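Local atomic coordinates of purine nucleoside phosphorylase (Thermus thermophilus, PDB entry 6TK9), a protein that catalyses the reversible phosphorolysis of purine nucleosides, probably inosine and guanosine, to the free base and ribose 1-phosphate. Residues I6-A11 / I49-V54; F107-A112 / A224-L229; L129-F134 / E157-E162. One frame throughout, in Å; residues are numbered along the deposited sequence.

Contact 1: I6-A11 / I49-V54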
loop_
_atom_site.group_PDB
_atom_site.type_symbol
_atom_site.label_atom_id
_atom_site.label_comp_id
_atom_site.label_asym_id
_atom_site.label_seq_id
_atom_site.Cartn_x
_atom_site.Cartn_y
_atom_site.Cartn_z
ATOM N N ILE A 6 -39.535 9.367 -17.349
ATOM C CA ILE A 6 -38.620 10.331 -18.025
ATOM C C ILE A 6 -39.445 11.156 -19.019
ATOM O O ILE A 6 -39.390 12.388 -18.942
ATOM C CB ILE A 6 -37.429 9.607 -18.691
ATOM C CG1 ILE A 6 -36.447 9.069 -17.656
ATOM C CG2 ILE A 6 -36.712 10.494 -19.694
ATOM C CD1 ILE A 6 -35.364 8.201 -18.266
ATOM N N GLN A 7 -40.204 10.504 -19.896
ATOM C CA GLN A 7 -41.053 11.176 -20.915
ATOM C C GLN A 7 -42.134 12.029 -20.225
ATOM O O GLN A 7 -42.447 13.089 -20.769
ATOM C CB GLN A 7 -41.634 10.153 -21.894
ATOM C CG GLN A 7 -40.608 9.543 -22.859
ATOM C CD GLN A 7 -39.777 10.535 -23.645
ATOM O OE1 GLN A 7 -40.279 11.513 -24.202
ATOM N NE2 GLN A 7 -38.477 10.288 -23.700
ATOM N N GLU A 8 -42.679 11.608 -19.080
ATOM C CA GLU A 8 -43.642 12.427 -18.306
ATOM C C GLU A 8 -42.950 13.753 -18.001
ATOM O O GLU A 8 -43.582 14.810 -18.216
ATOM C CB GLU A 8 -44.120 11.755 -17.014
ATOM C CG GLU A 8 -45.357 10.875 -17.162
ATOM C CD GLU A 8 -46.302 10.836 -15.959
ATOM O OE1 GLU A 8 -45.875 11.190 -14.850
ATOM O OE2 GLU A 8 -47.482 10.445 -16.134
ATOM N N ALA A 9 -41.687 13.692 -17.568
ATOM C CA ALA A 9 -40.881 14.865 -17.146
ATOM C C ALA A 9 -40.443 15.660 -18.382
ATOM O O ALA A 9 -40.592 16.876 -18.377
ATOM C CB ALA A 9 -39.697 14.446 -16.301
ATOM N N VAL A 10 -39.913 15.002 -19.404
ATOM C CA VAL A 10 -39.515 15.689 -20.661
ATOM C C VAL A 10 -40.717 16.519 -21.142
ATOM O O VAL A 10 -40.565 17.760 -21.274
ATOM C CB VAL A 10 -39.026 14.690 -21.725
ATOM C CG1 VAL A 10 -38.909 15.321 -23.106
ATOM C CG2 VAL A 10 -37.705 14.061 -21.316
ATOM N N ALA A 11 -41.870 15.866 -21.325
ATOM C CA ALA A 11 -43.150 16.461 -21.791
ATOM C C ALA A 11 -43.531 17.686 -20.942
ATOM O O ALA A 11 -43.957 18.697 -21.527
ATOM C CB ALA A 11 -44.244 15.418 -21.778
ATOM N N ILE A 49 -41.710 19.532 -11.439
ATOM C CA ILE A 49 -41.436 18.564 -12.546
ATOM C C ILE A 49 -41.793 17.165 -12.058
ATOM O O ILE A 49 -41.307 16.707 -11.029
ATOM C CB ILE A 49 -39.979 18.614 -13.057
ATOM C CG1 ILE A 49 -39.523 20.028 -13.414
ATOM C CG2 ILE A 49 -39.789 17.661 -14.236
ATOM C CD1 ILE A 49 -38.046 20.113 -13.719
ATOM N N PRO A 50 -42.649 16.433 -12.790
ATOM C CA PRO A 50 -42.982 15.061 -12.426
ATOM C C PRO A 50 -41.753 14.193 -12.126
ATOM O O PRO A 50 -40.891 14.135 -12.941
ATOM C CB PRO A 50 -43.706 14.535 -13.678
ATOM C CG PRO A 50 -44.314 15.758 -14.315
ATOM C CD PRO A 50 -43.364 16.894 -13.990
ATOM N N HIS A 51 -41.738 13.543 -10.959
ATOM C CA HIS A 51 -40.769 12.494 -10.537
ATOM C C HIS A 51 -39.403 13.111 -10.222
ATOM O O HIS A 51 -38.434 12.344 -10.116
ATOM C CB HIS A 51 -40.637 11.404 -11.610
ATOM C CG HIS A 51 -41.942 10.904 -12.128
ATOM N ND1 HIS A 51 -42.877 10.306 -11.309
ATOM C CD2 HIS A 51 -42.470 10.917 -13.374
ATOM C CE1 HIS A 51 -43.932 9.974 -12.029
ATOM N NE2 HIS A 51 -43.706 10.336 -13.302
ATOM N N PHE A 52 -39.314 14.438 -10.097
ATOM C CA PHE A 52 -38.038 15.143 -9.822
ATOM C C PHE A 52 -37.840 15.188 -8.312
ATOM O O PHE A 52 -38.744 15.567 -7.562
ATOM C CB PHE A 52 -37.993 16.543 -10.441
ATOM C CG PHE A 52 -37.046 16.737 -11.604
ATOM C CD1 PHE A 52 -37.318 16.191 -12.851
ATOM C CD2 PHE A 52 -35.906 17.513 -11.465
ATOM C CE1 PHE A 52 -36.464 16.402 -13.920
ATOM C CE2 PHE A 52 -35.068 17.744 -12.542
ATOM C CZ PHE A 52 -35.351 17.190 -13.767
ATOM N N PRO A 53 -36.646 14.785 -7.832
ATOM C CA PRO A 53 -36.301 14.950 -6.430
ATOM C C PRO A 53 -36.064 16.444 -6.191
ATOM O O PRO A 53 -35.531 17.072 -7.074
ATOM C CB PRO A 53 -35.036 14.101 -6.301
ATOM C CG PRO A 53 -34.379 14.255 -7.648
ATOM C CD PRO A 53 -35.540 14.225 -8.623
ATOM N N VAL A 54 -36.492 16.965 -5.042
ATOM C CA VAL A 54 -36.254 18.382 -4.648
ATOM C C VAL A 54 -34.983 18.436 -3.801
ATOM O O VAL A 54 -34.783 17.557 -2.964
ATOM C CB VAL A 54 -37.453 19.017 -3.911
ATOM C CG1 VAL A 54 -38.746 18.804 -4.680
ATOM C CG2 VAL A 54 -37.588 18.525 -2.478
#
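Ala9 presents its CB to the turn formed by Ile49, Pro50, His51 and Phe52, and this is the tightly packed half of the contact. The methyl lies 3.8 Å from Ile49 CG2 and 3.6 Å from Pro50 O, and it reaches the edge of the Phe52 ring near the ring plane, CB to CE1 4.5 Å. Ile49 can offer CG2 because that branch stands anti to the backbone N while CG1 takes the place beside it. Ile49 CD1 lies 3.8 Å above the centre of the Phe52 ring. The helix comes close to the turn here, with the Ala9 and Pro50 CA atoms 5.2 Å apart. The turn is type II, closed by a 3.2 Å bond from Phe52 N to Ile49 O.

The other half is polar and faces solvent. Exposed Glu8, its chain bent at chi2 (-147°), receives a hydrogen bond from His51 NE2 at OE1, 2.8 Å long but bent to 136° at the hydrogen. OE1 is met from above the carboxylate plane and lies tilted from the imidazole plane, although the two planes are only 23° apart. If the histidine is protonated, the pair would gain from opposite charges. Helix 4-14 is thus joined to the connection between strands 39-45 and 63-66, and helix 94-102 packs against both, Val98 on Ala9 and Pro95 on Phe52.

Contact 2: F107-A112 / A224-L229. With PO4 (phosphate ion), chain G.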
loop_
_atom_site.group_PDB
_atom_site.type_symbol
_atom_site.label_atom_id
_atom_site.label_comp_id
_atom_site.label_asym_id
_atom_site.label_seq_id
_atom_site.Cartn_x
_atom_site.Cartn_y
_atom_site.Cartn_z
ATOM N N PHE A 107 -22.304 16.991 -20.963
ATOM C CA PHE A 107 -22.611 17.427 -19.578
ATOM C C PHE A 107 -21.332 17.807 -18.848
ATOM O O PHE A 107 -20.364 17.046 -18.918
ATOM C CB PHE A 107 -23.319 16.321 -18.808
ATOM C CG PHE A 107 -24.815 16.443 -18.769
ATOM C CD1 PHE A 107 -25.595 15.912 -19.777
ATOM C CD2 PHE A 107 -25.437 17.066 -17.704
ATOM C CE1 PHE A 107 -26.975 16.019 -19.723
ATOM C CE2 PHE A 107 -26.815 17.178 -17.651
ATOM C CZ PHE A 107 -27.582 16.650 -18.662
ATOM N N LEU A 108 -21.372 18.955 -18.173
ATOM C CA LEU A 108 -20.324 19.466 -17.258
ATOM C C LEU A 108 -20.862 19.263 -15.839
ATOM O O LEU A 108 -21.818 19.949 -15.475
ATOM C CB LEU A 108 -20.062 20.954 -17.543
ATOM C CG LEU A 108 -19.081 21.298 -18.671
ATOM C CD1 LEU A 108 -19.412 20.591 -19.986
ATOM C CD2 LEU A 108 -19.014 22.797 -18.901
ATOM N N LEU A 109 -20.314 18.329 -15.077
ATOM C CA LEU A 109 -20.751 18.111 -13.676
ATOM C C LEU A 109 -19.784 18.843 -12.746
ATOM O O LEU A 109 -18.595 18.556 -12.821
ATOM C CB LEU A 109 -20.777 16.608 -13.398
ATOM C CG LEU A 109 -21.565 15.777 -14.404
ATOM C CD1 LEU A 109 -21.312 14.301 -14.170
ATOM C CD2 LEU A 109 -23.047 16.089 -14.329
ATOM N N THR A 110 -20.286 19.761 -11.925
ATOM C CA THR A 110 -19.475 20.602 -11.016
ATOM C C THR A 110 -19.891 20.291 -9.578
ATOM O O THR A 110 -21.082 19.994 -9.362
ATOM C CB THR A 110 -19.593 22.100 -11.350
ATOM O OG1 THR A 110 -20.753 22.660 -10.726
ATOM C CG2 THR A 110 -19.619 22.358 -12.844
ATOM N N SER A 111 -18.938 20.387 -8.647
ATOM C CA SER A 111 -19.104 20.037 -7.213
ATOM C C SER A 111 -18.132 20.871 -6.378
ATOM O O SER A 111 -17.101 21.324 -6.920
ATOM C CB SER A 111 -18.878 18.555 -6.994
ATOM O OG SER A 111 -17.675 18.137 -7.630
ATOM N N ALA A 112 -18.446 21.070 -5.107
ATOM C CA ALA A 112 -17.444 21.391 -4.062
ATOM C C ALA A 112 -16.836 20.067 -3.575
ATOM O O ALA A 112 -17.608 19.097 -3.421
ATOM C CB ALA A 112 -18.084 22.167 -2.934
ATOM N N ALA A 224 -23.763 9.797 -23.210
ATOM C CA ALA A 224 -23.431 11.232 -23.073
ATOM C C ALA A 224 -21.916 11.388 -22.909
ATOM O O ALA A 224 -21.275 10.433 -22.445
ATOM C CB ALA A 224 -24.178 11.805 -21.887
ATOM N N ARG A 225 -21.362 12.540 -23.284
ATOM C CA ARG A 225 -19.977 12.933 -22.935
ATOM C C ARG A 225 -20.047 13.728 -21.633
ATOM O O ARG A 225 -21.052 14.400 -21.427
ATOM C CB ARG A 225 -19.335 13.768 -24.038
ATOM C CG ARG A 225 -19.383 13.139 -25.423
ATOM C CD ARG A 225 -19.319 14.226 -26.485
ATOM N NE ARG A 225 -17.953 14.627 -26.763
ATOM C CZ ARG A 225 -17.526 15.872 -26.993
ATOM N NH1 ARG A 225 -18.344 16.912 -26.923
ATOM N NH2 ARG A 225 -16.243 16.067 -27.264
ATOM N N VAL A 226 -19.042 13.588 -20.765
ATOM C CA VAL A 226 -19.051 14.088 -19.355
ATOM C C VAL A 226 -17.709 14.781 -19.097
ATOM O O VAL A 226 -16.668 14.243 -19.494
ATOM C CB VAL A 226 -19.286 12.954 -18.331
ATOM C CG1 VAL A 226 -19.247 13.440 -16.885
ATOM C CG2 VAL A 226 -20.572 12.189 -18.582
ATOM N N LEU A 227 -17.748 15.941 -18.453
ATOM C CA LEU A 227 -16.571 16.667 -17.914
ATOM C C LEU A 227 -16.891 16.992 -16.456
ATOM O O LEU A 227 -18.006 17.494 -16.200
ATOM C CB LEU A 227 -16.337 17.931 -18.753
ATOM C CG LEU A 227 -15.044 18.692 -18.476
ATOM C CD1 LEU A 227 -14.823 19.758 -19.527
ATOM C CD2 LEU A 227 -15.069 19.333 -17.107
ATOM N N GLY A 228 -15.965 16.674 -15.547
ATOM C CA GLY A 228 -16.135 16.842 -14.094
ATOM C C GLY A 228 -15.181 17.896 -13.564
ATOM O O GLY A 228 -13.982 17.809 -13.855
ATOM N N LEU A 229 -15.692 18.872 -12.821
ATOM C CA LEU A 229 -14.859 19.911 -12.193
ATOM C C LEU A 229 -15.324 20.048 -10.754
ATOM O O LEU A 229 -16.543 20.083 -10.505
ATOM C CB LEU A 229 -14.962 21.257 -12.917
ATOM C CG LEU A 229 -14.687 21.256 -14.420
ATOM C CD1 LEU A 229 -14.979 22.641 -14.986
ATOM C CD2 LEU A 229 -13.254 20.839 -14.744
HETATM P P PO4 G . -21.743 19.093 -4.169
HETATM O O1 PO4 G . -23.216 18.838 -4.528
HETATM O O2 PO4 G . -21.602 19.287 -2.662
HETATM O O3 PO4 G . -21.223 20.334 -4.865
HETATM O O4 PO4 G . -20.923 17.899 -4.650
#
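Leu109 and Val226 make the closest side-chain contact between the two strands, Leu109 CD1 lying 3.5 Å from Val226 CG1. The valine turns CG1 anti to its backbone N (chi1 178°), which sets that methyl against the leucine. Gly228, paired with Leu109, adds no side chain to this face, which Phe107 shares and which helix 213-222 covers through Val216 and Leu219. On the face of Leu108, Thr110, Leu227 and Leu229, Leu108 CD1 lies 4.2 Å from Leu227 CB. Helix 257-270 packs there.

Strands 106-115 and 225-235 run parallel in the central sheet of the alpha/beta phosphorylase fold, with helices on both faces. Leu227 bonds to strand 106-115 on either side of Leu108: its N donates to Phe107 O, and its O accepts from Leu109 N at 2.7 Å. Thr110 OG1 sits between its backbone N and carbonyl carbon (chi1 84°) and bonds to Val26 O and Gly28 N. Ser111 OG bonds to Ser230 OG, while Ser111 CB lies 3.2 Å from phosphate O4. Ala112 N donates to phosphate O3 at 2.9 Å, and Ser29, Arg80, His82 and Ser211 also bind this ion.

Contact 3: L129-F134 / E157-E162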
loop_
_atom_site.group_PDB
_atom_site.type_symbol
_atom_site.label_atom_id
_atom_site.label_comp_id
_atom_site.label_asym_id
_atom_site.label_seq_id
_atom_site.Cartn_x
_atom_site.Cartn_y
_atom_site.Cartn_z
ATOM N N LEU A 129 -10.228 13.209 -13.766
ATOM C CA LEU A 129 -9.640 12.228 -14.711
ATOM C C LEU A 129 -10.302 10.869 -14.552
ATOM O O LEU A 129 -10.367 10.162 -15.540
ATOM C CB LEU A 129 -8.146 12.122 -14.436
ATOM C CG LEU A 129 -7.375 13.392 -14.749
ATOM C CD1 LEU A 129 -5.879 13.174 -14.564
ATOM C CD2 LEU A 129 -7.683 13.859 -16.163
ATOM N N ASP A 130 -10.744 10.521 -13.341
ATOM C CA ASP A 130 -11.408 9.218 -13.041
ATOM C C ASP A 130 -12.123 9.301 -11.691
ATOM O O ASP A 130 -11.986 10.332 -10.988
ATOM C CB ASP A 130 -10.384 8.084 -13.026
ATOM C CG ASP A 130 -10.909 6.749 -13.498
ATOM O OD1 ASP A 130 -12.079 6.701 -13.885
ATOM O OD2 ASP A 130 -10.134 5.764 -13.438
ATOM N N TYR A 131 -12.858 8.256 -11.326
ATOM C CA TYR A 131 -13.691 8.243 -10.096
ATOM C C TYR A 131 -13.514 6.907 -9.370
ATOM O O TYR A 131 -13.165 5.839 -9.970
ATOM C CB TYR A 131 -15.171 8.519 -10.425
ATOM C CG TYR A 131 -15.889 7.359 -11.068
ATOM C CD1 TYR A 131 -16.307 6.274 -10.320
ATOM C CD2 TYR A 131 -16.086 7.306 -12.430
ATOM C CE1 TYR A 131 -16.888 5.163 -10.907
ATOM C CE2 TYR A 131 -16.713 6.222 -13.030
ATOM C CZ TYR A 131 -17.101 5.133 -12.269
ATOM O OH TYR A 131 -17.698 4.047 -12.849
ATOM N N ILE A 132 -13.781 6.960 -8.079
ATOM C CA ILE A 132 -13.842 5.770 -7.191
ATOM C C ILE A 132 -15.199 5.833 -6.505
ATOM O O ILE A 132 -15.513 6.927 -5.977
ATOM C CB ILE A 132 -12.693 5.792 -6.170
ATOM C CG1 ILE A 132 -11.366 5.341 -6.790
ATOM C CG2 ILE A 132 -13.065 4.955 -4.953
ATOM C CD1 ILE A 132 -10.150 5.572 -5.884
ATOM N N ASN A 133 -15.950 4.726 -6.497
ATOM C CA ASN A 133 -17.247 4.642 -5.776
ATOM C C ASN A 133 -17.006 3.940 -4.445
ATOM O O ASN A 133 -16.839 2.729 -4.485
ATOM C CB ASN A 133 -18.318 3.948 -6.620
ATOM C CG ASN A 133 -19.658 3.828 -5.935
ATOM O OD1 ASN A 133 -20.608 3.374 -6.543
ATOM N ND2 ASN A 133 -19.764 4.274 -4.698
ATOM N N PHE A 134 -16.991 4.684 -3.334
ATOM C CA PHE A 134 -16.881 4.162 -1.941
ATOM C C PHE A 134 -18.195 4.381 -1.184
ATOM O O PHE A 134 -18.170 4.383 0.055
ATOM C CB PHE A 134 -15.737 4.852 -1.189
ATOM C CG PHE A 134 -15.242 4.115 0.029
ATOM C CD1 PHE A 134 -14.560 2.916 -0.093
ATOM C CD2 PHE A 134 -15.487 4.606 1.299
ATOM C CE1 PHE A 134 -14.094 2.250 1.029
ATOM C CE2 PHE A 134 -15.035 3.935 2.423
ATOM C CZ PHE A 134 -14.329 2.766 2.286
ATOM N N GLU A 157 -12.645 5.625 -19.695
ATOM C CA GLU A 157 -12.822 6.915 -20.406
ATOM C C GLU A 157 -14.203 7.453 -20.019
ATOM O O GLU A 157 -14.888 7.976 -20.898
ATOM C CB GLU A 157 -12.695 6.721 -21.927
ATOM C CG GLU A 157 -11.263 6.628 -22.428
ATOM C CD GLU A 157 -10.479 5.425 -21.921
ATOM O OE1 GLU A 157 -10.869 4.296 -22.273
ATOM O OE2 GLU A 157 -9.490 5.615 -21.149
ATOM N N ALA A 158 -14.615 7.275 -18.762
ATOM C CA ALA A 158 -15.905 7.787 -18.239
ATOM C C ALA A 158 -15.895 9.309 -18.414
ATOM O O ALA A 158 -16.855 9.877 -18.985
ATOM C CB ALA A 158 -16.093 7.394 -16.795
ATOM N N TYR A 159 -14.808 9.939 -17.980
ATOM C CA TYR A 159 -14.518 11.361 -18.252
ATOM C C TYR A 159 -13.957 11.450 -19.681
ATOM O O TYR A 159 -12.892 10.837 -19.961
ATOM C CB TYR A 159 -13.651 11.885 -17.120
ATOM C CG TYR A 159 -14.338 11.955 -15.773
ATOM C CD1 TYR A 159 -15.289 12.934 -15.502
ATOM C CD2 TYR A 159 -13.988 11.103 -14.735
ATOM C CE1 TYR A 159 -15.881 13.046 -14.252
ATOM C CE2 TYR A 159 -14.565 11.209 -13.479
ATOM C CZ TYR A 159 -15.525 12.174 -13.243
ATOM O OH TYR A 159 -16.108 12.287 -12.022
ATOM N N ASP A 160 -14.706 12.114 -20.577
ATOM C CA ASP A 160 -14.382 12.231 -22.021
ATOM C C ASP A 160 -12.954 12.724 -22.167
ATOM O O ASP A 160 -12.599 13.744 -21.582
ATOM C CB ASP A 160 -15.310 13.174 -22.790
ATOM C CG ASP A 160 -15.052 13.135 -24.296
ATOM O OD1 ASP A 160 -14.257 13.981 -24.766
ATOM O OD2 ASP A 160 -15.641 12.256 -24.992
ATOM N N PRO A 161 -12.111 11.985 -22.931
ATOM C CA PRO A 161 -10.725 12.379 -23.189
ATOM C C PRO A 161 -10.570 13.659 -24.031
ATOM O O PRO A 161 -9.607 14.365 -23.790
ATOM C CB PRO A 161 -10.140 11.182 -23.955
ATOM C CG PRO A 161 -11.067 10.052 -23.636
ATOM C CD PRO A 161 -12.430 10.691 -23.551
ATOM N N GLU A 162 -11.478 13.937 -24.978
ATOM C CA GLU A 162 -11.405 15.188 -25.795
ATOM C C GLU A 162 -11.702 16.392 -24.882
ATOM O O GLU A 162 -11.031 17.447 -25.018
ATOM C CB GLU A 162 -12.346 15.164 -27.010
ATOM C CG GLU A 162 -11.792 14.487 -28.268
ATOM C CD GLU A 162 -12.530 14.847 -29.564
ATOM O OE1 GLU A 162 -13.643 14.308 -29.799
ATOM O OE2 GLU A 162 -12.004 15.688 -30.345
#
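Tyr159 sets the CE2 edge of its ring against the backbone of Asp130 and Tyr131 in strand 124-133 and has the largest area buried in this contact. CE2 lies 3.6 Å from Asp130 C, which sits close to the plane of the ring, and the next peptide N, that of Tyr131, is also at the edge near the plane. Beside it, CD2 comes within 3.6 Å of Asp130 N. The hydroxyl is hydrogen-bonded to ND1 of His128, one residue before the segment, whose ring meets that of Tyr159 with the planes at about 80°; the bond to His128 ND1 would help fix the rotation of the Tyr159 ring.

Tyr131 comes second. Its CG lies between the backbone N and the carbonyl carbon (chi1 74°), and its CB meets Tyr159 CE2 at 4.1 Å. Farther along the ring, Ala158 CB sits at the edge, in plane, 4.0 Å from Tyr131 CE2. Ala158 completes the group: its methyl and the Tyr159 ring both reach the edge of the Tyr131 ring. Val216 of helix 213-222 touches both Ala158 and Tyr159, while Val213 and Ile217 touch Tyr131.

Asp130 points its carboxylate to a neighbouring subunit, where OD2 accepts from Ala195 N, and Tyr131 O bonds Ser193 OG of the same subunit. Just beyond Tyr159, Asp160 is the N-cap of helix 161-173, its OD1 accepting a weak bond from Glu162 N. This is a strand of the central sheet packed against the lead-in to a capped helix, at a subunit interface of the hexamer.

In the fold
Contacts 2 and 3 adjoin, their centres about 10 Å apart, and contact 3 is nested in the chain loop that contact 2 closes. Strand 225-235 pairs parallel with 106-115 and antiparallel with 124-133, so it joins the two contacts in one sheet. They also touch directly: Val226 O lies 3.1 Å from Asp160 N, a probable hydrogen bond, and Gly228 N is 3.8 Å from Tyr159 CD1. Contact 2 carries the phosphate at the Ala112 end, consistent with the phosphate-binding site expected of a phosphorylase. Contact 1 stands apart, its centre about 21 Å from that of contact 2 and about 27 Å from that of contact 3.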